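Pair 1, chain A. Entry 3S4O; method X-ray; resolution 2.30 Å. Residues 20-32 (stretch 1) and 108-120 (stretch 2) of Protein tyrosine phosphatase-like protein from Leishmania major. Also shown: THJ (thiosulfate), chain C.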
# COMPACT_ATOMS: atom_id res chain seq x y z
N ARG A 20 5.41 7.38 -16.51
CA ARG A 20 5.42 5.94 -16.25
C ARG A 20 5.10 5.63 -14.80
O ARG A 20 5.75 6.15 -13.89
CB ARG A 20 6.79 5.36 -16.64
CG ARG A 20 6.85 3.85 -16.92
CD ARG A 20 7.97 3.11 -16.09
NE ARG A 20 7.78 1.65 -16.03
CZ ARG A 20 8.18 0.80 -16.98
NH1 ARG A 20 8.79 1.23 -18.08
NH2 ARG A 20 7.97 -0.51 -16.82
N VAL A 21 4.08 4.80 -14.61
CA VAL A 21 3.70 4.31 -13.28
C VAL A 21 4.55 3.12 -12.87
O VAL A 21 4.65 2.13 -13.61
CB VAL A 21 2.23 3.88 -13.23
CG1 VAL A 21 1.88 3.35 -11.84
CG2 VAL A 21 1.31 5.04 -13.65
N LEU A 22 5.14 3.22 -11.67
CA LEU A 22 5.91 2.13 -11.06
C LEU A 22 5.01 1.13 -10.36
O LEU A 22 5.14 -0.08 -10.57
CB LEU A 22 6.89 2.68 -10.02
CG LEU A 22 8.35 3.02 -10.35
CD1 LEU A 22 8.60 3.17 -11.83
CD2 LEU A 22 8.75 4.27 -9.58
N PHE A 23 4.12 1.64 -9.50
CA PHE A 23 3.13 0.84 -8.77
C PHE A 23 1.79 1.56 -8.70
O PHE A 23 1.74 2.79 -8.58
CB PHE A 23 3.53 0.59 -7.31
CG PHE A 23 4.97 0.27 -7.10
CD1 PHE A 23 5.42 -1.02 -7.30
CD2 PHE A 23 5.87 1.25 -6.66
CE1 PHE A 23 6.75 -1.34 -7.10
CE2 PHE A 23 7.21 0.94 -6.45
CZ PHE A 23 7.65 -0.36 -6.68
N HIS A 24 0.71 0.79 -8.72
CA HIS A 24 -0.62 1.31 -8.42
C HIS A 24 -0.92 0.91 -6.98
O HIS A 24 -0.97 -0.28 -6.67
CB HIS A 24 -1.70 0.71 -9.32
CG HIS A 24 -1.58 1.05 -10.78
ND1 HIS A 24 -1.85 2.31 -11.28
CD2 HIS A 24 -1.30 0.27 -11.85
CE1 HIS A 24 -1.71 2.29 -12.60
NE2 HIS A 24 -1.38 1.07 -12.97
N PHE A 25 -1.12 1.88 -6.10
CA PHE A 25 -1.53 1.57 -4.72
C PHE A 25 -3.02 1.76 -4.50
O PHE A 25 -3.60 2.78 -4.89
CB PHE A 25 -0.75 2.38 -3.71
CG PHE A 25 0.72 2.06 -3.71
CD1 PHE A 25 1.16 0.82 -3.28
CD2 PHE A 25 1.64 2.99 -4.16
CE1 PHE A 25 2.50 0.50 -3.30
CE2 PHE A 25 2.99 2.68 -4.18
CZ PHE A 25 3.42 1.43 -3.75
N LEU A 26 -3.63 0.76 -3.88
CA LEU A 26 -5.02 0.81 -3.47
C LEU A 26 -5.09 0.84 -1.96
O LEU A 26 -4.69 -0.13 -1.32
CB LEU A 26 -5.77 -0.42 -3.95
CG LEU A 26 -6.47 -0.39 -5.29
CD1 LEU A 26 -7.08 -1.78 -5.52
CD2 LEU A 26 -7.57 0.69 -5.33
N ILE A 27 -5.57 1.94 -1.41
CA ILE A 27 -5.91 2.00 0.00
C ILE A 27 -7.36 1.51 0.15
O ILE A 27 -8.29 2.08 -0.40
CB ILE A 27 -5.81 3.42 0.60
CG1 ILE A 27 -4.39 3.99 0.43
CG2 ILE A 27 -6.14 3.37 2.11
CD1 ILE A 27 -4.29 5.47 0.70
N LEU A 28 -7.52 0.43 0.90
CA LEU A 28 -8.80 -0.28 0.99
C LEU A 28 -9.31 -0.37 2.40
O LEU A 28 -8.54 -0.28 3.35
CB LEU A 28 -8.67 -1.72 0.47
CG LEU A 28 -8.15 -1.98 -0.95
CD1 LEU A 28 -7.35 -3.31 -1.01
CD2 LEU A 28 -9.30 -2.01 -1.95
N ASP A 29 -10.61 -0.57 2.53
CA ASP A 29 -11.20 -1.04 3.78
C ASP A 29 -10.92 -2.53 3.97
O ASP A 29 -10.72 -3.27 3.01
CB ASP A 29 -12.71 -0.80 3.81
CG ASP A 29 -13.07 0.63 4.17
OD1 ASP A 29 -12.16 1.39 4.57
OD2 ASP A 29 -14.27 0.98 4.06
N ALA A 30 -10.92 -2.95 5.23
CA ALA A 30 -10.83 -4.35 5.57
C ALA A 30 -12.12 -5.04 5.15
O ALA A 30 -13.19 -4.44 5.19
CB ALA A 30 -10.61 -4.52 7.07
N PRO A 31 -12.03 -6.31 4.75
CA PRO A 31 -13.23 -7.06 4.43
C PRO A 31 -13.91 -7.61 5.68
O PRO A 31 -13.24 -7.88 6.68
CB PRO A 31 -12.69 -8.22 3.61
CG PRO A 31 -11.36 -8.45 4.15
CD PRO A 31 -10.82 -7.09 4.48
N SER A 32 -15.23 -7.77 5.60
CA SER A 32 -15.96 -8.58 6.56
C SER A 32 -15.89 -10.05 6.11
O SER A 32 -15.84 -10.32 4.91
CB SER A 32 -17.43 -8.11 6.70
OG SER A 32 -18.17 -8.30 5.51
N PRO A 108 3.17 -5.48 -16.60
CA PRO A 108 2.69 -4.11 -16.41
C PRO A 108 2.79 -3.73 -14.94
O PRO A 108 3.06 -4.60 -14.11
CB PRO A 108 1.24 -4.19 -16.85
CG PRO A 108 0.82 -5.57 -16.51
CD PRO A 108 2.05 -6.44 -16.59
N PRO A 109 2.60 -2.44 -14.61
CA PRO A 109 2.70 -2.00 -13.22
C PRO A 109 1.74 -2.74 -12.29
O PRO A 109 0.55 -2.77 -12.53
CB PRO A 109 2.36 -0.51 -13.30
CG PRO A 109 2.75 -0.11 -14.70
CD PRO A 109 2.45 -1.30 -15.55
N PRO A 110 2.27 -3.38 -11.26
CA PRO A 110 1.43 -4.06 -10.28
C PRO A 110 0.55 -3.13 -9.46
O PRO A 110 0.95 -2.00 -9.14
CB PRO A 110 2.43 -4.73 -9.34
CG PRO A 110 3.70 -4.08 -9.57
CD PRO A 110 3.66 -3.26 -10.81
N THR A 111 -0.64 -3.63 -9.15
CA THR A 111 -1.51 -3.02 -8.17
C THR A 111 -1.24 -3.73 -6.85
O THR A 111 -1.18 -4.97 -6.77
CB THR A 111 -2.99 -3.10 -8.58
OG1 THR A 111 -3.17 -2.41 -9.82
CG2 THR A 111 -3.88 -2.44 -7.53
N ILE A 112 -1.04 -2.93 -5.81
CA ILE A 112 -0.73 -3.43 -4.49
C ILE A 112 -1.73 -2.83 -3.54
O ILE A 112 -1.86 -1.62 -3.45
CB ILE A 112 0.71 -3.08 -4.08
CG1 ILE A 112 1.70 -3.85 -4.98
CG2 ILE A 112 0.96 -3.37 -2.58
CD1 ILE A 112 2.98 -3.11 -5.22
N GLY A 113 -2.47 -3.70 -2.86
CA GLY A 113 -3.50 -3.27 -1.92
C GLY A 113 -3.00 -3.21 -0.50
O GLY A 113 -2.15 -4.00 -0.10
N VAL A 114 -3.54 -2.26 0.26
CA VAL A 114 -3.21 -2.09 1.66
C VAL A 114 -4.46 -1.72 2.46
O VAL A 114 -5.15 -0.77 2.14
CB VAL A 114 -2.13 -1.00 1.89
CG1 VAL A 114 -1.61 -1.07 3.31
CG2 VAL A 114 -0.97 -1.15 0.92
N HIS A 115 -4.74 -2.49 3.51
CA HIS A 115 -5.86 -2.17 4.40
C HIS A 115 -5.51 -2.28 5.87
O HIS A 115 -4.59 -2.98 6.26
CB HIS A 115 -7.11 -3.02 4.07
CG HIS A 115 -7.02 -4.45 4.52
ND1 HIS A 115 -7.20 -4.82 5.83
CD2 HIS A 115 -6.82 -5.60 3.83
CE1 HIS A 115 -7.08 -6.13 5.94
NE2 HIS A 115 -6.86 -6.63 4.73
N CYS A 116 -6.26 -1.55 6.68
CA CYS A 116 -6.26 -1.75 8.11
C CYS A 116 -7.73 -1.82 8.55
O CYS A 116 -8.38 -2.85 8.36
CB CYS A 116 -5.46 -0.66 8.81
SG CYS A 116 -4.84 -1.02 10.50
N VAL A 117 -8.25 -0.75 9.15
CA VAL A 117 -9.69 -0.57 9.34
C VAL A 117 -10.16 0.71 8.65
O VAL A 117 -10.75 0.65 7.57
CB VAL A 117 -10.11 -0.54 10.83
CG1 VAL A 117 -11.61 -0.82 10.95
CG2 VAL A 117 -9.31 -1.55 11.64
N ALA A 118 -9.87 1.86 9.26
CA ALA A 118 -10.38 3.18 8.82
C ALA A 118 -9.74 3.67 7.52
O ALA A 118 -10.38 4.38 6.74
CB ALA A 118 -10.16 4.22 9.92
N GLY A 119 -8.49 3.28 7.29
CA GLY A 119 -7.74 3.74 6.12
C GLY A 119 -7.29 5.18 6.31
O GLY A 119 -7.02 5.87 5.33
N LEU A 120 -7.19 5.61 7.57
CA LEU A 120 -6.83 6.98 7.92
C LEU A 120 -5.41 7.15 8.47
O LEU A 120 -4.93 8.27 8.65
CB LEU A 120 -7.83 7.54 8.93
CG LEU A 120 -9.20 7.84 8.32
CD1 LEU A 120 -10.20 8.20 9.42
CD2 LEU A 120 -9.12 8.95 7.27
S1 THJ C . -5.95 2.92 10.04
O1 THJ C . -4.89 2.48 10.97
O2 THJ C . -6.10 4.39 10.12
O3 THJ C . -7.25 2.31 10.44
S2 THJ C . -5.50 2.40 8.23
O HOH W 1 -1.82 -1.33 -14.40

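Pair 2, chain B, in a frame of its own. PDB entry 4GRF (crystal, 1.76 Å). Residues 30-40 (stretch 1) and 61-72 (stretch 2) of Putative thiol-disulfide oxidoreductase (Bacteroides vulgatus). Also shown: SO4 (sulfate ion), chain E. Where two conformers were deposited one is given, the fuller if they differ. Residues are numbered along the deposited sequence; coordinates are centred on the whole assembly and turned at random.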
# COMPACT_ATOMS: atom_id res chain seq x y z
N LYS B 30 2.81 -12.56 -5.55
CA LYS B 30 3.21 -11.32 -6.20
C LYS B 30 4.05 -10.45 -5.29
O LYS B 30 3.98 -10.57 -4.07
CB LYS B 30 1.98 -10.51 -6.61
CG LYS B 30 1.16 -11.17 -7.69
CD LYS B 30 -0.01 -10.31 -8.09
CE LYS B 30 -0.84 -11.01 -9.14
NZ LYS B 30 -1.82 -10.05 -9.72
N TYR B 31 4.90 -9.60 -5.88
CA TYR B 31 5.45 -8.48 -5.17
C TYR B 31 4.32 -7.48 -4.97
O TYR B 31 3.53 -7.25 -5.88
CB TYR B 31 6.59 -7.84 -5.96
CG TYR B 31 7.88 -8.59 -5.82
CD1 TYR B 31 8.71 -8.39 -4.74
CD2 TYR B 31 8.29 -9.47 -6.81
CE1 TYR B 31 9.92 -9.08 -4.62
CE2 TYR B 31 9.47 -10.17 -6.70
CZ TYR B 31 10.28 -9.98 -5.60
OH TYR B 31 11.46 -10.69 -5.50
N VAL B 32 4.24 -6.91 -3.77
CA VAL B 32 3.20 -5.97 -3.45
C VAL B 32 3.82 -4.74 -2.80
O VAL B 32 4.50 -4.86 -1.79
CB VAL B 32 2.22 -6.57 -2.41
CG1 VAL B 32 1.00 -5.65 -2.27
CG2 VAL B 32 1.79 -7.97 -2.81
N LEU B 33 3.57 -3.58 -3.37
CA LEU B 33 3.86 -2.34 -2.70
C LEU B 33 2.66 -2.08 -1.81
O LEU B 33 1.52 -2.06 -2.28
CB LEU B 33 3.99 -1.21 -3.72
CG LEU B 33 4.93 -0.03 -3.49
CD1 LEU B 33 6.37 -0.43 -3.19
CD2 LEU B 33 4.90 0.81 -4.75
N VAL B 34 2.92 -1.94 -0.52
CA VAL B 34 1.87 -1.60 0.43
C VAL B 34 2.02 -0.11 0.79
O VAL B 34 3.09 0.32 1.25
CB VAL B 34 1.95 -2.49 1.67
CG1 VAL B 34 0.80 -2.18 2.61
CG2 VAL B 34 1.92 -3.95 1.26
N ASP B 35 0.97 0.64 0.50
CA ASP B 35 0.93 2.09 0.70
C ASP B 35 -0.06 2.43 1.79
O ASP B 35 -1.27 2.35 1.56
CB ASP B 35 0.50 2.73 -0.61
CG ASP B 35 0.36 4.21 -0.52
OD1 ASP B 35 0.95 4.79 0.40
OD2 ASP B 35 -0.36 4.78 -1.38
N PHE B 36 0.44 2.74 2.98
CA PHE B 36 -0.39 3.20 4.08
C PHE B 36 -0.56 4.72 3.98
O PHE B 36 0.42 5.47 3.92
CB PHE B 36 0.23 2.87 5.44
CG PHE B 36 0.43 1.40 5.72
CD1 PHE B 36 1.58 0.75 5.31
CD2 PHE B 36 -0.50 0.68 6.45
CE1 PHE B 36 1.78 -0.60 5.60
CE2 PHE B 36 -0.30 -0.66 6.75
CZ PHE B 36 0.83 -1.29 6.31
N TRP B 37 -1.81 5.16 3.99
CA TRP B 37 -2.12 6.56 3.69
C TRP B 37 -3.47 6.97 4.24
O TRP B 37 -4.21 6.17 4.80
CB TRP B 37 -2.08 6.78 2.17
CG TRP B 37 -3.24 6.16 1.46
CD1 TRP B 37 -3.48 4.83 1.28
CD2 TRP B 37 -4.33 6.84 0.83
NE1 TRP B 37 -4.64 4.64 0.59
CE2 TRP B 37 -5.19 5.86 0.32
CE3 TRP B 37 -4.67 8.19 0.69
CZ2 TRP B 37 -6.36 6.17 -0.35
CZ3 TRP B 37 -5.83 8.50 0.03
CH2 TRP B 37 -6.67 7.49 -0.49
N PHE B 38 -3.80 8.25 4.08
CA PHE B 38 -5.16 8.70 4.30
C PHE B 38 -5.29 9.99 3.50
O PHE B 38 -4.30 10.59 3.10
CB PHE B 38 -5.46 8.95 5.79
CG PHE B 38 -4.42 9.75 6.49
CD1 PHE B 38 -3.29 9.13 7.02
CD2 PHE B 38 -4.54 11.12 6.62
CE1 PHE B 38 -2.31 9.87 7.66
CE2 PHE B 38 -3.56 11.87 7.28
CZ PHE B 38 -2.44 11.24 7.79
N ALA B 39 -6.53 10.40 3.25
CA ALA B 39 -6.82 11.51 2.36
C ALA B 39 -6.12 12.82 2.76
O ALA B 39 -5.70 13.59 1.89
CB ALA B 39 -8.33 11.72 2.30
N GLY B 40 -5.98 13.05 4.07
CA GLY B 40 -5.38 14.29 4.57
C GLY B 40 -3.86 14.30 4.64
O GLY B 40 -3.25 15.19 5.25
N LYS B 61 3.61 -8.42 -14.53
CA LYS B 61 4.78 -9.26 -14.25
C LYS B 61 4.89 -9.82 -12.83
O LYS B 61 5.98 -10.20 -12.41
CB LYS B 61 6.05 -8.49 -14.57
CG LYS B 61 6.08 -7.85 -15.94
CD LYS B 61 7.33 -7.01 -16.09
CE LYS B 61 7.53 -6.53 -17.52
NZ LYS B 61 8.95 -6.13 -17.73
N GLY B 62 3.77 -9.90 -12.12
CA GLY B 62 3.77 -10.46 -10.78
C GLY B 62 3.94 -9.37 -9.73
O GLY B 62 4.71 -9.53 -8.78
N PHE B 63 3.25 -8.25 -9.96
CA PHE B 63 3.33 -7.09 -9.08
C PHE B 63 1.97 -6.42 -8.94
O PHE B 63 1.22 -6.29 -9.91
CB PHE B 63 4.30 -6.07 -9.64
CG PHE B 63 4.32 -4.76 -8.88
CD1 PHE B 63 4.95 -4.68 -7.67
CD2 PHE B 63 3.69 -3.62 -9.38
CE1 PHE B 63 4.98 -3.49 -6.97
CE2 PHE B 63 3.71 -2.44 -8.69
CZ PHE B 63 4.35 -2.35 -7.48
N THR B 64 1.67 -5.96 -7.74
CA THR B 64 0.53 -5.07 -7.57
C THR B 64 0.77 -4.04 -6.45
O THR B 64 1.79 -4.06 -5.77
CB THR B 64 -0.79 -5.84 -7.35
OG1 THR B 64 -1.90 -4.95 -7.50
CG2 THR B 64 -0.83 -6.52 -5.99
N ILE B 65 -0.17 -3.11 -6.32
CA ILE B 65 -0.16 -2.16 -5.22
C ILE B 65 -1.40 -2.40 -4.39
O ILE B 65 -2.52 -2.56 -4.91
CB ILE B 65 -0.10 -0.69 -5.71
CG1 ILE B 65 1.14 -0.47 -6.61
CG2 ILE B 65 -0.13 0.26 -4.52
CD1 ILE B 65 1.26 0.93 -7.21
N TYR B 66 -1.18 -2.43 -3.07
CA TYR B 66 -2.23 -2.60 -2.08
C TYR B 66 -2.24 -1.34 -1.21
O TYR B 66 -1.34 -1.09 -0.40
CB TYR B 66 -1.93 -3.85 -1.25
CG TYR B 66 -2.94 -4.24 -0.17
CD1 TYR B 66 -4.26 -4.54 -0.47
CD2 TYR B 66 -2.52 -4.42 1.14
CE1 TYR B 66 -5.15 -4.95 0.52
CE2 TYR B 66 -3.39 -4.81 2.13
CZ TYR B 66 -4.70 -5.09 1.82
OH TYR B 66 -5.55 -5.49 2.82
N GLY B 67 -3.25 -0.49 -1.44
CA GLY B 67 -3.36 0.73 -0.67
C GLY B 67 -4.23 0.53 0.55
O GLY B 67 -5.31 -0.08 0.47
N VAL B 68 -3.74 1.02 1.69
CA VAL B 68 -4.36 0.81 2.99
C VAL B 68 -4.60 2.13 3.66
O VAL B 68 -3.66 2.80 4.06
CB VAL B 68 -3.47 -0.08 3.88
CG1 VAL B 68 -4.15 -0.34 5.22
CG2 VAL B 68 -3.14 -1.37 3.18
N SER B 69 -5.88 2.55 3.73
CA SER B 69 -6.22 3.84 4.33
C SER B 69 -6.72 3.72 5.75
O SER B 69 -7.45 2.79 6.10
CB SER B 69 -7.26 4.59 3.50
OG SER B 69 -7.69 5.78 4.16
N THR B 70 -6.32 4.71 6.54
CA THR B 70 -6.77 4.87 7.91
C THR B 70 -7.83 5.98 8.03
O THR B 70 -8.15 6.42 9.12
CB THR B 70 -5.59 5.25 8.82
OG1 THR B 70 -5.03 6.49 8.40
CG2 THR B 70 -4.52 4.18 8.81
N ASP B 71 -8.40 6.40 6.92
CA ASP B 71 -9.39 7.47 6.94
C ASP B 71 -10.56 7.18 7.90
O ASP B 71 -11.14 6.09 7.87
CB ASP B 71 -9.95 7.68 5.53
CG ASP B 71 -9.15 8.69 4.75
OD1 ASP B 71 -9.17 9.87 5.14
OD2 ASP B 71 -8.53 8.30 3.75
N ARG B 72 -10.90 8.16 8.73
CA ARG B 72 -12.03 8.03 9.64
C ARG B 72 -13.34 8.10 8.87
O ARG B 72 -14.33 7.48 9.25
CB ARG B 72 -11.99 9.14 10.71
CG ARG B 72 -10.78 9.08 11.64
CD ARG B 72 -11.13 9.47 13.07
NE ARG B 72 -12.42 10.16 13.17
CZ ARG B 72 -13.51 9.64 13.73
NH1 ARG B 72 -13.47 8.42 14.26
NH2 ARG B 72 -14.64 10.33 13.78
S SO4 E . -4.35 -6.51 -9.66
O1 SO4 E . -4.06 -7.61 -10.61
O2 SO4 E . -3.21 -5.56 -9.67
O3 SO4 E . -5.59 -5.80 -10.08
O4 SO4 E . -4.58 -7.09 -8.31
O HOH W 2 -1.27 -7.28 -10.84
O HOH W 3 -7.91 12.05 5.92

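The two pairs part most sharply where their strands end. In pair 1 the second stretch leaves the sheet at C116(A) and curls around a thiosulfate: A118(A) N donates a hydrogen bond to O3 of the ligand at 2.9 Å, and C116(A) CB lies 3.1 Å from its S2, as suits the anion-binding loop of a phosphatase-like protein. In pair 2 the second stretch instead closes back on the first. D71(B) OD2 accepts a hydrogen bond from A39(B) N at 2.9 Å and another from S69(B) OG at 2.7 Å, while S69(B) OG accepts one from D71(B) N, also at 2.9 Å. The aspartate carboxylate thus ties the ends of the two stretches together.

Before that point the backbones are nearly the same. Each pair is two adjacent parallel strands, their axes 4.6 Å apart at closest approach and inclined by 24° in pair 1 and 23° in pair 2; the central residues superpose to 0.5 Å. The five rungs of pair 1 all recur in pair 2, which adds two before them and one after, T70(B) N to W37(B) O at 3.1 Å. H24(A) N binds P110(A) O at 2.8 Å, as L33(B) N binds T64(B) O at 3.0 Å, and V114(A) N reaches L26(A) O at 2.9 Å, as V68(B) N reaches D35(B) O at 2.8 Å. The ladder of pair 2 begins two bonds earlier, with Y31(B) N to G62(B) O and T64(B) N to Y31(B) O, both at 2.9 Å. P110(A), which matches T64(B), has no amide hydrogen and cannot make the second of these, and the chain of pair 1 turns a corner at L22(A).

G113(A) and G67(B) coincide within 0.2 Å. G113(A) makes room for L28(A), since a CB on it would lie 3.0 Å from L28(A) CD1, a clash; one on G67(B) would merely come up against the indole of W37(B), 3.6 Å from W37(B) NE1. Leucine and tryptophan are themselves matched.

The next position on that face reverses the sizes. H115(A) presents a ring face to the first stretch, with A30(A) CA 4.0 Å and P31(A) CD 4.2 Å from the ring centroid. Its counterpart S69(B) is small, and the ring belongs to W37(B): S69(B) CB sits over the five-membered ring, 4.2 Å from its centroid. An aromatic face packs against aliphatic carbon in both, but the ring comes from opposite strands.

On the other face, the bulk is exchanged. F25(A) CD1 touches I112(A) CB at 4.0 Å; in the matched places V34(B) CG1 lies 4.3 Å from Y66(B) CD2. Phenylalanine beside isoleucine in pair 1 corresponds to valine beside tyrosine in pair 2, each setting one aromatic ring against a beta-branched side chain. Likewise F23(A) CD1 meets I112(A) CD1 at 3.8 Å, whereas the smaller V32(B) brings CG1 to Y66(B) CB at 3.6 Å. Valine occupies both matched places, V114(A) and V68(B), where a compact branched side chain suits a buried strand.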